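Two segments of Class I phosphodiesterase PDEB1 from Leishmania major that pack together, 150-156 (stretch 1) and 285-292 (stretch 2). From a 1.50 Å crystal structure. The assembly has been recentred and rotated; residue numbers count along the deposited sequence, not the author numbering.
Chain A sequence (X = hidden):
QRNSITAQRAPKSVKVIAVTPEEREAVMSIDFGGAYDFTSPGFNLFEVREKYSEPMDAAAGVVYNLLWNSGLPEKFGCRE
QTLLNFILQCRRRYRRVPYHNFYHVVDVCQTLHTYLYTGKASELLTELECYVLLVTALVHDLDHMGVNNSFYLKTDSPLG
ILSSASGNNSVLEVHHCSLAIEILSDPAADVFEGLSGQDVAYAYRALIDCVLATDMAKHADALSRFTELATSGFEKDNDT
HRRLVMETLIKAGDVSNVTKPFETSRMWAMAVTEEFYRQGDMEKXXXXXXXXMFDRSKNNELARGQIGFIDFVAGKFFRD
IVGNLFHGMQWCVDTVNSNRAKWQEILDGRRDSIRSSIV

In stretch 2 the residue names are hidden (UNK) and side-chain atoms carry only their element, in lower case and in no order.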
# COMPACT_ATOMS: atom_id res chain seq x y z
N SER A 150 11.90 8.76 -8.20
CA SER A 150 12.71 9.89 -7.76
C SER A 150 11.86 11.13 -7.48
O SER A 150 12.12 11.86 -6.52
CB SER A 150 13.76 10.23 -8.82
OG SER A 150 14.55 11.34 -8.41
N PHE A 151 10.84 11.35 -8.31
CA PHE A 151 9.96 12.50 -8.15
C PHE A 151 9.34 12.54 -6.76
O PHE A 151 9.31 13.59 -6.11
CB PHE A 151 8.87 12.46 -9.22
CG PHE A 151 7.90 13.60 -9.15
CD1 PHE A 151 6.78 13.54 -8.32
CD2 PHE A 151 8.09 14.74 -9.94
CE1 PHE A 151 5.87 14.60 -8.27
CE2 PHE A 151 7.19 15.79 -9.90
CZ PHE A 151 6.07 15.72 -9.06
N TYR A 152 8.84 11.39 -6.29
CA TYR A 152 8.21 11.33 -4.98
C TYR A 152 9.17 11.72 -3.86
O TYR A 152 8.77 12.33 -2.87
CB TYR A 152 7.64 9.94 -4.73
CG TYR A 152 6.50 9.61 -5.66
CD1 TYR A 152 6.71 8.87 -6.83
CD2 TYR A 152 5.21 10.07 -5.40
CE1 TYR A 152 5.67 8.60 -7.71
CE2 TYR A 152 4.16 9.80 -6.27
CZ TYR A 152 4.39 9.07 -7.42
OH TYR A 152 3.35 8.82 -8.28
N LEU A 153 10.44 11.36 -4.02
CA LEU A 153 11.44 11.67 -3.01
C LEU A 153 11.85 13.14 -3.08
O LEU A 153 11.91 13.83 -2.06
CB LEU A 153 12.66 10.77 -3.19
CG LEU A 153 12.40 9.27 -3.08
CD1 LEU A 153 13.70 8.51 -3.33
CD2 LEU A 153 11.84 8.94 -1.70
N LYS A 154 12.11 13.62 -4.30
CA LYS A 154 12.53 15.01 -4.51
C LYS A 154 11.52 16.06 -4.06
O LYS A 154 11.90 17.14 -3.61
CB LYS A 154 12.85 15.25 -5.99
CG LYS A 154 14.02 14.47 -6.54
CD LYS A 154 14.22 14.80 -8.01
CE LYS A 154 15.42 14.09 -8.60
NZ LYS A 154 15.55 14.35 -10.06
N THR A 155 10.24 15.75 -4.19
CA THR A 155 9.18 16.69 -3.85
C THR A 155 8.55 16.51 -2.47
O THR A 155 7.54 17.14 -2.16
CB THR A 155 8.05 16.63 -4.89
OG1 THR A 155 7.50 15.31 -4.91
CG2 THR A 155 8.59 16.98 -6.27
N ASP A 156 9.15 15.67 -1.64
CA ASP A 156 8.62 15.43 -0.30
C ASP A 156 7.15 15.00 -0.34
O ASP A 156 6.37 15.35 0.54
CB ASP A 156 8.76 16.69 0.57
CG ASP A 156 10.19 16.98 0.95
OD1 ASP A 156 11.03 17.17 0.05
OD2 ASP A 156 10.48 17.01 2.17
N UNK A 285 7.56 23.42 -11.50
CA UNK A 285 6.50 24.05 -10.74
C UNK A 285 6.67 23.85 -9.24
O UNK A 285 6.19 24.65 -8.44
c UNK A 285 3.40 23.36 -13.02
c UNK A 285 5.13 23.51 -11.19
o UNK A 285 2.41 23.78 -12.37
o UNK A 285 3.30 22.56 -13.97
c UNK A 285 4.78 23.85 -12.63
N UNK A 286 7.37 22.79 -8.86
CA UNK A 286 7.61 22.50 -7.45
C UNK A 286 8.97 23.00 -6.98
O UNK A 286 9.35 22.80 -5.82
n UNK A 286 4.04 17.29 -6.87
c UNK A 286 5.80 19.07 -7.08
c UNK A 286 7.45 21.00 -7.19
c UNK A 286 4.34 18.69 -7.27
c UNK A 286 6.03 20.52 -7.47
N UNK A 287 9.71 23.64 -7.88
CA UNK A 287 11.02 24.18 -7.52
C UNK A 287 12.12 23.18 -7.25
O UNK A 287 13.01 23.44 -6.45
N UNK A 288 12.08 22.03 -7.91
CA UNK A 288 13.13 21.03 -7.71
C UNK A 288 13.94 20.83 -8.98
O UNK A 288 13.56 21.30 -10.05
c UNK A 288 11.84 19.83 -5.92
c UNK A 288 12.54 19.67 -7.26
c UNK A 288 11.57 19.15 -8.31
N UNK A 289 15.07 20.14 -8.85
CA UNK A 289 15.97 19.88 -9.96
C UNK A 289 15.32 19.10 -11.10
O UNK A 289 14.57 18.14 -10.87
o UNK A 289 19.43 16.68 -10.37
c UNK A 289 19.32 17.88 -10.03
c UNK A 289 18.15 18.67 -10.56
c UNK A 289 17.20 19.12 -9.46
o UNK A 289 20.14 18.45 -9.27
N UNK A 290 15.63 19.51 -12.32
CA UNK A 290 15.10 18.85 -13.52
C UNK A 290 16.29 18.35 -14.33
O UNK A 290 17.13 19.13 -14.75
c UNK A 290 13.76 19.12 -15.63
c UNK A 290 13.16 20.44 -13.60
c UNK A 290 14.30 19.83 -14.40
N UNK A 291 16.36 17.03 -14.53
CA UNK A 291 17.44 16.45 -15.31
C UNK A 291 17.19 16.72 -16.80
O UNK A 291 16.04 16.82 -17.23
c UNK A 291 17.55 14.95 -15.03
c UNK A 291 17.97 13.07 -13.44
c UNK A 291 17.85 14.58 -13.58
c UNK A 291 19.14 15.26 -13.13
N UNK A 292 18.26 16.83 -17.60
CA UNK A 292 18.15 17.10 -19.04
C UNK A 292 17.09 16.28 -19.78
O UNK A 292 16.34 16.82 -20.58
c UNK A 292 20.41 17.23 -18.40
c UNK A 292 19.67 16.65 -17.21
c UNK A 292 19.56 16.80 -19.55
O HOH W 1 4.78 15.68 -4.97

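Position 285 carries three side-chain carbons in a row, the last of them bonded to two oxygens, the pattern of a carboxylate on a two-methylene arm. Its side chain is out of reach of stretch 1, and the residue is Glu-285.

At position 286 four carbons run in an unbranched row and end in a nitrogen, all torsions beyond the first being t. The CA-to-CB bond points toward stretch 1, and the arm passes the methyl of Thr-155 and ends beside the ring of Phe-151. This is Lys-286. Its CD lies 3.6 Å from Thr-155 CG2, and its NZ lies 3.4 Å from Phe-151 CZ, at the edge of the ring and near its plane.

Position 287 has no side-chain atoms and is therefore Gly-287. It leaves helical geometry with a positive phi of 69°, a conformation that favours glycine, in a Schellman motif that ends the preceding helix.

Three side-chain carbons are present at position 288, one carrying the other two, without a ring or heteroatom. The fork faces the end of the helix in stretch 1. Branching at the first carbon could also suit threonine, but with carbon at both tips the residue is Val-288. Its CG1 approaches Lys-154 O at 3.5 Å, and its CG2 is 4.2 Å from Thr-155 CG2.

Position 289 again shows three carbons with two oxygens on the third, set sideways to stretch 1, which identifies Glu-289. Its OE2 is 4.5 Å from Lys-154 NZ, so the opposite charges are near each other but beyond a salt bridge.

The three carbons at position 290 form another fork at the first atom, but this one points away and makes no contact: Val-290.

Position 291 has four carbons, forked at the second, and reaches the tip of Lys-154. It is Leu-291, with CG 4.2 Å from Lys-154 NZ.

Finally, three carbons at position 292 close a ring onto the backbone nitrogen, as only proline does; Pro-292 is out of reach of stretch 1.

The contact buries 310 Å² and contains no direct hydrogen bond between the stretches. Val-288 and the aliphatic arm of Lys-286 pack against Thr-155, while the extended Lys-154 side chain brings NZ near Glu-289 and Leu-291, 4.0 Å from Glu-289 O and 4.2 Å from Leu-291 CG. A water supplies the polar link: it donates to Thr-155 OG1 at 2.7 Å and accepts from Lys-286 NZ at 2.6 Å. Thr-155 OG1 in turn donates to Phe-151 O at 2.8 Å, and Thr-155 CG2 meets Lys-286 CD and Val-288 CG2.

Stretch 2, residues 285-292: EKGVEVLP
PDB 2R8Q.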